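Local coordinates for glutamate--tRNA ligase (Methanothermobacter thermautotrophicus, PDB 3AII), which catalyses the ATP-dependent attachment of glutamate to tRNA and, as a non-discriminating enzyme, probably charges tRNA(Gln) as well as tRNA(Glu), at residues L133-T138 and E146-I151; E164-S169 and H283-T288; G112-A117 and E156-E161; R223-M228 and A233-K238. All coordinates share one frame; numbering follows the deposited sequence.

All four contacts lie in the class I catalytic domain. Contacts 1, 2 and 3 gather round its parallel sheet, their centres 13 to 18 Å apart. Contact 3 sets helix 111-126 against the end of helix 147-158; contact 1, which falls within the sequence span that contact 3 encloses, seats the start of that same helix on strand 130-135. Contact 2 comes from the neighbouring strand 164-167 and touches contact 1 directly, Asp137 OD2 lying 2.6 Å from Ser169 OG. Contact 4 falls in the long insertion between the two segments of contact 2, in a zinc-bearing part of the chain about 37 Å, centre to centre, from contact 3. The core and the inserted zinc-bearing region thus pack separately.

Contact 1: residues L133-T138 and E146-I151; sequences LRIEDT and EAYDMI
Tyr148 reaches from the first turn of helix 147-158 to Asp137, beyond the end of strand 130-135. With CG anti to its carbonyl carbon (chi1 -68°), the ring is carried from CB toward the strand: CD1 and CE1 pass obliquely by the methyl CG2 of Ile135, CE1 at 4.0 Å. At the tip, OH donates to Asp137 OD2 over 2.6 Å. The carboxylate oxygen lies at the ring edge, near its plane, and accepts the bond on its anti lone pair, while the two planes stand 80° apart. Tyrosine suits the place because it joins an apolar flank to a polar end. A phenylalanine here would keep the ring against Ile135 but would probably deprive buried Asp137 of one of its donors, Ser169 OG being another partner of OD2. Strand 130-135, helix 147-158 and strand 164-167 form a beta-alpha-beta unit of the Rossmann-type catalytic domain; strand 133-135 and helix 147-151 run nearly antiparallel, at 159°. One turn on, Ile151 continues the seam with its methyl CG2, 4.2 Å from Ile135 CD1 and 4.4 Å from Leu133 CD1. Leu133 and Ile135 alternate with Arg134, whose guanidinium grips Glu136 OE2 side-on through NE and NH1.

Contact 2: residues E164-S169 and H283-T288; sequences ETVIQS and HLLGVT
Glu164 is the first residue of its segment to meet Leu285, its carboxylate oxygen OE1 lying 4.3 Å from the methyl CD2. The same oxygen is linked to the other segment through a water, which donates to Leu285 O at 2.6 Å and more weakly to Glu164 OE1 at 3.5 Å. A glutamate is at home at this partly exposed edge: its chain is long enough to carry the carboxylate past the strand edge to the water beside Leu285, and OE2 has a long, weak ion pair with Arg130. Two residues on, Val166 points to the same side of the strand and makes the apolar part of the contact. Its CG2 is 4.0 Å from Leu285 CD2 and 4.2 Å from Leu285 CD1, so one methyl faces the fork of the leucine and the two side chains meet tip to tip.

Strand 164-167 is an outer strand of the parallel sheet in the Rossmann-type catalytic domain, with backbone bonds to Leu133 and Ile135 of the adjacent strand. Leu285 lies at the end of helix 274-284, which packs on this sheet, and its side chain also touches Ile132 and Arg134. The helix closes in a Schellman motif: Gly286 takes positive phi (74°), a conformation glycine adopts readily, and its N bonds to His283 O at 3.1 Å.

Past Val166, the strand gives way to a 3-10 turn at Gln168 and Ser169. Gln168 turns to helix 274-284 itself, where NE2 bonds to Asp281, whereas Ser169 OG bonds to Arg263.

Contact 3: residues G112-A117 and E156-E161; sequences GHARAA and EWLGVE
Leu158 extends its side chain from the last turn of helix 147-158 toward helix 111-126, and a single branch methyl, CD1, does the touching. Its CG stands anti to the carbonyl carbon (chi1 -75°), and the extended second torsion then carries CD1 outward to lie 4.1 Å from Ala114 CB and equally near Ala114 CA. Ala117, one turn further along the same helix, offers its CB to that methyl at 4.3 Å, and CD1 is thus shared between two alanines. Their side chains differ in direction: the CB of Ala117 points across at the other segment, while that of Ala114 lies more along its flank. Alanine suits both places because a single methyl lets the leucine come close to the helix backbone.

Val160 enters beside the leucine. Its CG2 lies 4.4 Å from Ala117 CB and 4.0 Å from Ala117 O. Between Leu158 and Val160, Gly159 closes the helix in a Schellman motif; its phi of 86° would drive a side chain against the preceding carbonyl oxygen. This sharp exit brings both neighbouring side chains to the same helix.

Gly112 and His113, at the start of this segment, belong to the predicted HIGH motif, the ATP-binding signature of class I synthetases. Helix 355-360 adds Leu355 to the cluster, touching Ala114 and Leu158, and Phe101 packs on Ala117. Methyl groups make up nearly all of the interface, so its cohesion rests on van der Waals contact and the burial of apolar surface, with no directional bond between the two segments.

Contact 4: residues R223-M228 and A233-K238; sequences REMFEM and AVVRVK
Met225 lays its thioether across Ala233 and Val235, meeting three successive residues of the other segment with different atoms. CG comes first, 4.1 Å from Ala233 CB. SD then lies 3.8 Å from Val235 CG2, the two side chains crossing at about a right angle. A bend at the last torsion (chi3 62°) turns the terminal methyl in over the backbone at Ala233 and Val234, where CE is 3.6 Å from Ala233 O and 4.0 Å from Val234 CA. A long, unbranched side chain is well fitted to this course, since its length and flexibility let CG, SD and CE each find a different partner.

Met228, three residues later, brings its own methyl to the same alanine: its CE is 3.9 Å from Ala233 CB. The alanine methyl is thus met by both methionines, from directions about at right angles, its small size allowing both to approach. Val235 exposes CG2 to the sulfur because CG1 is the branch anti to its backbone N (chi1 -180°). An alanine in place of Met225 would probably open a gap beside Ala233 and Val235 and strip the strand of most of its cover from this segment.

Further apolar partners come from the neighbouring strands, Val190 touching Met225 and Ile256 touching Met228. Strand 234-237 lies between strands 188-191 and 252-256 in an antiparallel sheet, and Val234 pairs through its backbone with Cys191, one of the four cysteines that bind the zinc ion. A short connection folds the end of helix 215-224 back onto this strand, so that the helix end packs on the antiparallel sheet beside the zinc site.

Contact 1: residues L133-T138 and E146-I151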
loop_
_atom_site.group_PDB
_atom_site.type_symbol
_atom_site.label_atom_id
_atom_site.label_comp_id
_atom_site.label_asym_id
_atom_site.label_seq_id
_atom_site.Cartn_x
_atom_site.Cartn_y
_atom_site.Cartn_z
ATOM N N LEU A 133 11.938 11.430 -6.232
ATOM C CA LEU A 133 10.567 10.981 -6.493
ATOM C C LEU A 133 10.266 11.378 -7.928
ATOM O O LEU A 133 10.319 12.549 -8.255
ATOM C CB LEU A 133 9.567 11.652 -5.542
ATOM C CG LEU A 133 8.097 11.419 -5.917
ATOM C CD1 LEU A 133 7.735 9.922 -5.836
ATOM C CD2 LEU A 133 7.165 12.217 -5.001
ATOM N N ARG A 134 9.976 10.403 -8.793
ATOM C CA ARG A 134 9.659 10.714 -10.175
ATOM C C ARG A 134 8.278 10.163 -10.480
ATOM O O ARG A 134 8.078 8.945 -10.510
ATOM C CB ARG A 134 10.703 10.128 -11.133
ATOM C CG ARG A 134 10.428 10.448 -12.606
ATOM C CD ARG A 134 11.606 10.051 -13.544
ATOM N NE ARG A 134 11.723 8.598 -13.636
ATOM C CZ ARG A 134 12.869 7.916 -13.576
ATOM N NH1 ARG A 134 12.853 6.589 -13.674
ATOM N NH2 ARG A 134 14.023 8.552 -13.408
ATOM N N ILE A 135 7.325 11.059 -10.710
ATOM C CA ILE A 135 5.966 10.629 -11.011
ATOM C C ILE A 135 5.861 10.328 -12.494
ATOM O O ILE A 135 6.060 11.206 -13.339
ATOM C CB ILE A 135 4.931 11.712 -10.664
ATOM C CG1 ILE A 135 5.094 12.191 -9.219
ATOM C CG2 ILE A 135 3.530 11.183 -10.919
ATOM C CD1 ILE A 135 4.914 11.128 -8.206
ATOM N N GLU A 136 5.560 9.075 -12.812
ATOM C CA GLU A 136 5.640 8.605 -14.186
ATOM C C GLU A 136 4.249 8.615 -14.829
ATOM O O GLU A 136 3.550 7.597 -14.889
ATOM C CB GLU A 136 6.340 7.240 -14.225
ATOM C CG GLU A 136 7.798 7.375 -13.759
ATOM C CD GLU A 136 8.713 6.213 -14.142
ATOM O OE1 GLU A 136 8.205 5.103 -14.430
ATOM O OE2 GLU A 136 9.948 6.426 -14.123
ATOM N N ASP A 137 3.859 9.805 -15.283
ATOM C CA ASP A 137 2.492 10.055 -15.735
ATOM C C ASP A 137 2.406 10.295 -17.248
ATOM O O ASP A 137 1.736 11.225 -17.690
ATOM C CB ASP A 137 1.901 11.245 -14.981
ATOM C CG ASP A 137 2.627 12.544 -15.268
ATOM O OD1 ASP A 137 3.808 12.516 -15.667
ATOM O OD2 ASP A 137 2.004 13.609 -15.108
ATOM N N THR A 138 3.075 9.449 -18.028
ATOM C CA THR A 138 3.083 9.588 -19.493
ATOM C C THR A 138 2.033 8.750 -20.234
ATOM O O THR A 138 2.125 8.581 -21.460
ATOM C CB THR A 138 4.450 9.198 -20.076
ATOM O OG1 THR A 138 4.774 7.879 -19.631
ATOM C CG2 THR A 138 5.520 10.165 -19.596
ATOM N N GLU A 146 -6.079 12.921 -8.559
ATOM C CA GLU A 146 -5.910 13.029 -7.115
ATOM C C GLU A 146 -4.579 12.434 -6.634
ATOM O O GLU A 146 -4.070 12.800 -5.571
ATOM C CB GLU A 146 -7.100 12.380 -6.390
ATOM C CG GLU A 146 -7.249 10.891 -6.676
ATOM C CD GLU A 146 -8.630 10.349 -6.348
ATOM O OE1 GLU A 146 -9.447 11.101 -5.773
ATOM O OE2 GLU A 146 -8.897 9.170 -6.676
ATOM N N ALA A 147 -4.009 11.530 -7.425
ATOM C CA ALA A 147 -2.792 10.834 -7.021
ATOM C C ALA A 147 -1.567 11.729 -6.885
ATOM O O ALA A 147 -0.639 11.405 -6.143
ATOM C CB ALA A 147 -2.497 9.673 -7.975
ATOM N N TYR A 148 -1.523 12.838 -7.618
ATOM C CA TYR A 148 -0.357 13.706 -7.534
ATOM C C TYR A 148 -0.128 14.182 -6.106
ATOM O O TYR A 148 1.011 14.299 -5.657
ATOM C CB TYR A 148 -0.488 14.916 -8.461
ATOM C CG TYR A 148 -0.445 14.552 -9.929
ATOM C CD1 TYR A 148 0.761 14.290 -10.563
ATOM C CD2 TYR A 148 -1.612 14.460 -10.670
ATOM C CE1 TYR A 148 0.802 13.958 -11.908
ATOM C CE2 TYR A 148 -1.586 14.129 -12.003
ATOM C CZ TYR A 148 -0.383 13.876 -12.619
ATOM O OH TYR A 148 -0.374 13.548 -13.956
ATOM N N ASP A 149 -1.213 14.476 -5.407
ATOM C CA ASP A 149 -1.093 14.891 -4.010
ATOM C C ASP A 149 -1.073 13.710 -3.045
ATOM O O ASP A 149 -0.438 13.781 -1.989
ATOM C CB ASP A 149 -2.217 15.854 -3.636
ATOM C CG ASP A 149 -2.061 17.217 -4.292
ATOM O OD1 ASP A 149 -0.910 17.631 -4.565
ATOM O OD2 ASP A 149 -3.095 17.872 -4.536
ATOM N N MET A 150 -1.760 12.628 -3.398
ATOM C CA MET A 150 -1.868 11.486 -2.486
ATOM C C MET A 150 -0.539 10.755 -2.304
ATOM O O MET A 150 -0.190 10.337 -1.194
ATOM C CB MET A 150 -2.953 10.497 -2.930
ATOM C CG MET A 150 -4.371 11.024 -2.826
ATOM S SD MET A 150 -5.567 9.718 -3.181
ATOM C CE MET A 150 -5.004 9.152 -4.782
ATOM N N ILE A 151 0.202 10.604 -3.397
ATOM C CA ILE A 151 1.453 9.865 -3.354
ATOM C C ILE A 151 2.487 10.462 -2.395
ATOM O O ILE A 151 3.045 9.751 -1.574
ATOM C CB ILE A 151 2.013 9.650 -4.778
ATOM C CG1 ILE A 151 1.175 8.574 -5.483
ATOM C CG2 ILE A 151 3.489 9.247 -4.719
ATOM C CD1 ILE A 151 1.480 8.424 -6.975
#

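Contact 2: residues E164-S169 and H283-T288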
loop_
_atom_site.group_PDB
_atom_site.type_symbol
_atom_site.label_atom_id
_atom_site.label_comp_id
_atom_site.label_asym_id
_atom_site.label_seq_id
_atom_site.Cartn_x
_atom_site.Cartn_y
_atom_site.Cartn_z
ATOM N N GLU A 164 14.279 15.468 -4.407
ATOM C CA GLU A 164 13.804 16.135 -5.620
ATOM C C GLU A 164 12.527 15.465 -6.039
ATOM O O GLU A 164 12.372 14.249 -5.861
ATOM C CB GLU A 164 14.797 15.969 -6.768
ATOM C CG GLU A 164 15.968 16.885 -6.714
ATOM C CD GLU A 164 16.740 16.996 -8.033
ATOM O OE1 GLU A 164 16.310 16.493 -9.110
ATOM O OE2 GLU A 164 17.789 17.632 -7.978
ATOM N N THR A 165 11.612 16.257 -6.593
ATOM C CA THR A 165 10.378 15.715 -7.156
ATOM C C THR A 165 10.321 16.138 -8.620
ATOM O O THR A 165 10.472 17.325 -8.940
ATOM C CB THR A 165 9.112 16.240 -6.450
ATOM O OG1 THR A 165 9.068 15.774 -5.097
ATOM C CG2 THR A 165 7.865 15.722 -7.148
ATOM N N VAL A 166 10.114 15.161 -9.501
ATOM C CA VAL A 166 10.118 15.399 -10.936
ATOM C C VAL A 166 8.837 14.783 -11.479
ATOM O O VAL A 166 8.446 13.702 -11.047
ATOM C CB VAL A 166 11.339 14.727 -11.589
ATOM C CG1 VAL A 166 11.255 14.791 -13.113
ATOM C CG2 VAL A 166 12.629 15.381 -11.108
ATOM N N ILE A 167 8.156 15.482 -12.382
ATOM C CA ILE A 167 6.925 14.932 -12.964
ATOM C C ILE A 167 7.129 14.765 -14.472
ATOM O O ILE A 167 7.498 15.705 -15.168
ATOM C CB ILE A 167 5.711 15.832 -12.673
ATOM C CG1 ILE A 167 5.466 15.943 -11.160
ATOM C CG2 ILE A 167 4.439 15.267 -13.326
ATOM C CD1 ILE A 167 4.440 17.014 -10.806
ATOM N N GLN A 168 6.926 13.560 -14.989
ATOM C CA GLN A 168 7.303 13.304 -16.374
ATOM C C GLN A 168 6.515 14.111 -17.402
ATOM O O GLN A 168 7.055 14.448 -18.454
ATOM C CB GLN A 168 7.263 11.806 -16.699
ATOM C CG GLN A 168 8.371 11.027 -16.004
ATOM C CD GLN A 168 8.524 9.617 -16.544
ATOM O OE1 GLN A 168 7.538 8.925 -16.768
ATOM N NE2 GLN A 168 9.766 9.191 -16.763
ATOM N N SER A 169 5.263 14.442 -17.095
ATOM C CA SER A 169 4.482 15.198 -18.068
ATOM C C SER A 169 4.972 16.639 -18.196
ATOM O O SER A 169 4.588 17.343 -19.126
ATOM C CB SER A 169 2.982 15.151 -17.747
ATOM O OG SER A 169 2.720 15.699 -16.476
ATOM N N HIS A 283 19.226 8.856 -16.697
ATOM C CA HIS A 283 20.509 9.442 -17.069
ATOM C C HIS A 283 20.573 10.907 -16.706
ATOM O O HIS A 283 21.530 11.356 -16.083
ATOM C CB HIS A 283 20.793 9.304 -18.563
ATOM C CG HIS A 283 21.997 10.072 -19.004
ATOM N ND1 HIS A 283 23.283 9.648 -18.748
ATOM C CD2 HIS A 283 22.111 11.256 -19.651
ATOM C CE1 HIS A 283 24.139 10.533 -19.230
ATOM N NE2 HIS A 283 23.454 11.512 -19.794
ATOM N N LEU A 284 19.558 11.670 -17.098
ATOM C CA LEU A 284 19.650 13.121 -16.911
ATOM C C LEU A 284 19.600 13.542 -15.450
ATOM O O LEU A 284 20.197 14.569 -15.082
ATOM C CB LEU A 284 18.580 13.872 -17.716
ATOM C CG LEU A 284 18.707 13.803 -19.237
ATOM C CD1 LEU A 284 17.457 14.422 -19.882
ATOM C CD2 LEU A 284 19.973 14.510 -19.710
ATOM N N LEU A 285 18.905 12.764 -14.626
ATOM C CA LEU A 285 18.779 13.077 -13.205
ATOM C C LEU A 285 19.944 12.521 -12.415
ATOM O O LEU A 285 20.020 12.728 -11.210
ATOM C CB LEU A 285 17.470 12.513 -12.646
ATOM C CG LEU A 285 16.249 13.148 -13.312
ATOM C CD1 LEU A 285 14.986 12.407 -12.894
ATOM C CD2 LEU A 285 16.149 14.624 -12.954
ATOM N N GLY A 286 20.834 11.805 -13.093
ATOM C CA GLY A 286 21.996 11.221 -12.428
ATOM C C GLY A 286 21.773 10.005 -11.534
ATOM O O GLY A 286 22.563 9.764 -10.615
ATOM N N VAL A 287 20.718 9.230 -11.781
ATOM C CA VAL A 287 20.478 8.008 -11.004
ATOM C C VAL A 287 21.643 7.030 -11.189
ATOM O O VAL A 287 22.082 6.781 -12.324
ATOM C CB VAL A 287 19.176 7.338 -11.446
ATOM C CG1 VAL A 287 19.041 5.951 -10.834
ATOM C CG2 VAL A 287 18.002 8.240 -11.051
ATOM N N THR A 288 22.161 6.502 -10.081
ATOM C CA THR A 288 23.338 5.623 -10.130
ATOM C C THR A 288 22.979 4.159 -9.942
ATOM O O THR A 288 23.679 3.270 -10.433
ATOM C CB THR A 288 24.362 6.003 -9.045
ATOM O OG1 THR A 288 23.754 5.878 -7.745
ATOM C CG2 THR A 288 24.843 7.431 -9.249
HETATM O O HOH W 1 19.203 14.657 -9.620
#

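Contact 3: residues G112-A117 and E156-E161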
loop_
_atom_site.group_PDB
_atom_site.type_symbol
_atom_site.label_atom_id
_atom_site.label_comp_id
_atom_site.label_asym_id
_atom_site.label_seq_id
_atom_site.Cartn_x
_atom_site.Cartn_y
_atom_site.Cartn_z
ATOM N N GLY A 112 2.809 -3.048 -2.339
ATOM C CA GLY A 112 3.860 -3.241 -3.321
ATOM C C GLY A 112 4.703 -1.991 -3.509
ATOM O O GLY A 112 5.930 -2.051 -3.538
ATOM N N HIS A 113 4.049 -0.840 -3.617
ATOM C CA HIS A 113 4.789 0.414 -3.720
ATOM C C HIS A 113 5.655 0.607 -2.503
ATOM O O HIS A 113 6.788 1.036 -2.601
ATOM C CB HIS A 113 3.852 1.613 -3.787
ATOM C CG HIS A 113 3.085 1.724 -5.059
ATOM N ND1 HIS A 113 1.723 1.536 -5.125
ATOM C CD2 HIS A 113 3.486 2.040 -6.316
ATOM C CE1 HIS A 113 1.316 1.714 -6.371
ATOM N NE2 HIS A 113 2.364 2.026 -7.112
ATOM N N ALA A 114 5.100 0.321 -1.331
ATOM C CA ALA A 114 5.819 0.590 -0.100
ATOM C C ALA A 114 7.194 -0.067 -0.082
ATOM O O ALA A 114 8.159 0.526 0.396
ATOM C CB ALA A 114 4.984 0.159 1.121
ATOM N N ARG A 115 7.290 -1.290 -0.600
ATOM C CA ARG A 115 8.571 -1.981 -0.669
ATOM C C ARG A 115 9.645 -1.212 -1.461
ATOM O O ARG A 115 10.752 -1.008 -0.961
ATOM C CB ARG A 115 8.384 -3.382 -1.251
ATOM C CG ARG A 115 9.615 -4.233 -1.128
ATOM C CD ARG A 115 9.364 -5.663 -1.565
ATOM N NE ARG A 115 10.602 -6.432 -1.522
ATOM C CZ ARG A 115 10.795 -7.575 -2.171
ATOM N NH1 ARG A 115 9.825 -8.081 -2.916
ATOM N NH2 ARG A 115 11.959 -8.204 -2.075
ATOM N N ALA A 116 9.329 -0.797 -2.686
ATOM C CA ALA A 116 10.283 -0.018 -3.487
ATOM C C ALA A 116 10.651 1.285 -2.789
ATOM O O ALA A 116 11.809 1.707 -2.787
ATOM C CB ALA A 116 9.715 0.274 -4.873
ATOM N N ALA A 117 9.655 1.931 -2.201
ATOM C CA ALA A 117 9.888 3.216 -1.545
ATOM C C ALA A 117 10.811 3.055 -0.346
ATOM O O ALA A 117 11.783 3.793 -0.181
ATOM C CB ALA A 117 8.570 3.828 -1.117
ATOM N N GLU A 156 5.236 10.374 3.015
ATOM C CA GLU A 156 5.464 11.019 4.305
ATOM C C GLU A 156 4.994 10.088 5.419
ATOM O O GLU A 156 5.679 9.905 6.423
ATOM C CB GLU A 156 4.741 12.379 4.386
ATOM C CG GLU A 156 5.343 13.483 3.490
ATOM C CD GLU A 156 4.450 14.703 3.385
ATOM O OE1 GLU A 156 3.275 14.615 3.792
ATOM O OE2 GLU A 156 4.911 15.752 2.890
ATOM N N TRP A 157 3.829 9.485 5.235
ATOM C CA TRP A 157 3.305 8.551 6.226
ATOM C C TRP A 157 4.291 7.419 6.488
ATOM O O TRP A 157 4.497 7.021 7.644
ATOM C CB TRP A 157 1.953 8.001 5.777
ATOM C CG TRP A 157 1.372 6.993 6.724
ATOM C CD1 TRP A 157 0.729 7.256 7.904
ATOM C CD2 TRP A 157 1.376 5.565 6.580
ATOM N NE1 TRP A 157 0.333 6.082 8.497
ATOM C CE2 TRP A 157 0.718 5.031 7.711
ATOM C CE3 TRP A 157 1.877 4.686 5.613
ATOM C CZ2 TRP A 157 0.544 3.657 7.900
ATOM C CZ3 TRP A 157 1.701 3.321 5.797
ATOM C CH2 TRP A 157 1.035 2.820 6.938
ATOM N N LEU A 158 4.906 6.906 5.421
ATOM C CA LEU A 158 5.880 5.825 5.545
ATOM C C LEU A 158 7.155 6.260 6.230
ATOM O O LEU A 158 7.952 5.419 6.629
ATOM C CB LEU A 158 6.252 5.247 4.178
ATOM C CG LEU A 158 5.225 4.355 3.519
ATOM C CD1 LEU A 158 5.670 4.039 2.102
ATOM C CD2 LEU A 158 5.060 3.071 4.354
ATOM N N GLY A 159 7.368 7.568 6.347
ATOM C CA GLY A 159 8.616 8.081 6.888
ATOM C C GLY A 159 9.733 8.234 5.868
ATOM O O GLY A 159 10.904 8.378 6.220
ATOM N N VAL A 160 9.372 8.220 4.590
ATOM C CA VAL A 160 10.353 8.348 3.528
ATOM C C VAL A 160 10.649 9.831 3.311
ATOM O O VAL A 160 9.732 10.643 3.223
ATOM C CB VAL A 160 9.827 7.695 2.230
ATOM C CG1 VAL A 160 10.664 8.101 1.016
ATOM C CG2 VAL A 160 9.796 6.164 2.381
ATOM N N GLU A 161 11.930 10.166 3.274
ATOM C CA GLU A 161 12.387 11.505 2.914
ATOM C C GLU A 161 13.015 11.451 1.533
ATOM O O GLU A 161 13.633 10.450 1.162
ATOM C CB GLU A 161 13.436 12.002 3.902
ATOM C CG GLU A 161 12.927 12.216 5.315
ATOM C CD GLU A 161 13.975 12.870 6.215
ATOM O OE1 GLU A 161 15.187 12.696 5.964
ATOM O OE2 GLU A 161 13.582 13.556 7.178
#

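Contact 4: residues R223-M228 and A233-K238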
loop_
_atom_site.group_PDB
_atom_site.type_symbol
_atom_site.label_atom_id
_atom_site.label_comp_id
_atom_site.label_asym_id
_atom_site.label_seq_id
_atom_site.Cartn_x
_atom_site.Cartn_y
_atom_site.Cartn_z
ATOM N N ARG A 223 8.606 14.788 -37.191
ATOM C CA ARG A 223 7.864 16.032 -37.040
ATOM C C ARG A 223 6.426 15.843 -37.495
ATOM O O ARG A 223 5.492 16.431 -36.938
ATOM C CB ARG A 223 8.566 17.161 -37.808
ATOM C CG ARG A 223 9.845 17.596 -37.109
ATOM C CD ARG A 223 10.476 18.831 -37.754
ATOM N NE ARG A 223 11.551 19.353 -36.910
ATOM C CZ ARG A 223 12.787 19.601 -37.329
ATOM N NH1 ARG A 223 13.119 19.389 -38.596
ATOM N NH2 ARG A 223 13.691 20.070 -36.480
ATOM N N GLU A 224 6.238 14.957 -38.464
ATOM C CA GLU A 224 4.903 14.695 -38.976
ATOM C C GLU A 224 4.021 13.980 -37.961
ATOM O O GLU A 224 2.801 14.155 -37.968
ATOM C CB GLU A 224 4.978 13.866 -40.252
ATOM C CG GLU A 224 5.603 14.602 -41.417
ATOM C CD GLU A 224 5.764 13.700 -42.621
ATOM O OE1 GLU A 224 6.406 14.129 -43.599
ATOM O OE2 GLU A 224 5.248 12.561 -42.572
ATOM N N MET A 225 4.632 13.190 -37.081
ATOM C CA MET A 225 3.861 12.447 -36.078
ATOM C C MET A 225 2.974 13.355 -35.245
ATOM O O MET A 225 1.940 12.935 -34.748
ATOM C CB MET A 225 4.780 11.629 -35.167
ATOM C CG MET A 225 5.372 10.405 -35.845
ATOM S SD MET A 225 6.461 9.429 -34.774
ATOM C CE MET A 225 5.334 8.910 -33.485
ATOM N N PHE A 226 3.364 14.617 -35.127
ATOM C CA PHE A 226 2.652 15.548 -34.281
ATOM C C PHE A 226 1.298 15.959 -34.845
ATOM O O PHE A 226 0.499 16.587 -34.142
ATOM C CB PHE A 226 3.544 16.760 -33.993
ATOM C CG PHE A 226 4.638 16.452 -33.016
ATOM C CD1 PHE A 226 5.750 15.721 -33.411
ATOM C CD2 PHE A 226 4.519 16.833 -31.685
ATOM C CE1 PHE A 226 6.752 15.409 -32.497
ATOM C CE2 PHE A 226 5.509 16.526 -30.776
ATOM C CZ PHE A 226 6.629 15.811 -31.183
ATOM N N GLU A 227 1.033 15.583 -36.098
ATOM C CA GLU A 227 -0.264 15.853 -36.717
ATOM C C GLU A 227 -0.906 14.583 -37.265
ATOM O O GLU A 227 -1.835 14.643 -38.081
ATOM C CB GLU A 227 -0.122 16.884 -37.838
ATOM C CG GLU A 227 0.383 18.236 -37.360
ATOM C CD GLU A 227 -0.607 18.935 -36.452
ATOM O OE1 GLU A 227 -0.169 19.717 -35.581
ATOM O OE2 GLU A 227 -1.824 18.700 -36.606
ATOM N N MET A 228 -0.408 13.433 -36.832
ATOM C CA MET A 228 -0.953 12.162 -37.304
ATOM C C MET A 228 -1.921 11.570 -36.291
ATOM O O MET A 228 -2.003 12.024 -35.152
ATOM C CB MET A 228 0.169 11.186 -37.628
ATOM C CG MET A 228 1.018 11.668 -38.809
ATOM S SD MET A 228 2.406 10.589 -39.158
ATOM C CE MET A 228 1.531 9.137 -39.739
ATOM N N ALA A 233 1.776 5.736 -36.477
ATOM C CA ALA A 233 3.223 5.700 -36.656
ATOM C C ALA A 233 3.847 5.628 -35.270
ATOM O O ALA A 233 3.270 6.117 -34.307
ATOM C CB ALA A 233 3.704 6.953 -37.389
ATOM N N VAL A 234 5.018 5.009 -35.182
ATOM C CA VAL A 234 5.750 4.937 -33.919
ATOM C C VAL A 234 7.224 5.240 -34.169
ATOM O O VAL A 234 7.713 5.136 -35.303
ATOM C CB VAL A 234 5.610 3.552 -33.258
ATOM C CG1 VAL A 234 4.174 3.350 -32.778
ATOM C CG2 VAL A 234 6.028 2.453 -34.233
ATOM N N VAL A 235 7.927 5.659 -33.125
ATOM C CA VAL A 235 9.382 5.640 -33.152
ATOM C C VAL A 235 9.860 4.326 -32.549
ATOM O O VAL A 235 9.383 3.914 -31.481
ATOM C CB VAL A 235 9.991 6.828 -32.354
ATOM C CG1 VAL A 235 11.521 6.787 -32.402
ATOM C CG2 VAL A 235 9.509 8.156 -32.908
ATOM N N ARG A 236 10.781 3.663 -33.246
ATOM C CA ARG A 236 11.375 2.411 -32.778
ATOM C C ARG A 236 12.862 2.584 -32.531
ATOM O O ARG A 236 13.551 3.234 -33.305
ATOM C CB ARG A 236 11.158 1.306 -33.818
ATOM C CG ARG A 236 9.700 0.917 -33.958
ATOM C CD ARG A 236 9.514 -0.196 -34.988
ATOM N NE ARG A 236 8.110 -0.617 -35.017
ATOM C CZ ARG A 236 7.551 -1.413 -34.112
ATOM N NH1 ARG A 236 8.264 -1.898 -33.105
ATOM N NH2 ARG A 236 6.270 -1.737 -34.215
ATOM N N VAL A 237 13.340 2.022 -31.427
ATOM C CA VAL A 237 14.760 2.059 -31.123
ATOM C C VAL A 237 15.423 0.949 -31.928
ATOM O O VAL A 237 14.933 -0.171 -31.946
ATOM C CB VAL A 237 14.990 1.813 -29.636
ATOM C CG1 VAL A 237 16.480 1.798 -29.316
ATOM C CG2 VAL A 237 14.264 2.884 -28.809
ATOM N N LYS A 238 16.536 1.244 -32.590
ATOM C CA LYS A 238 17.230 0.187 -33.312
ATOM C C LYS A 238 17.970 -0.681 -32.309
ATOM O O LYS A 238 18.831 -0.192 -31.583
ATOM C CB LYS A 238 18.206 0.775 -34.338
ATOM C CG LYS A 238 17.528 1.565 -35.454
ATOM C CD LYS A 238 18.521 2.031 -36.525
ATOM C CE LYS A 238 17.804 2.863 -37.582
ATOM N NZ LYS A 238 18.675 3.251 -38.751
#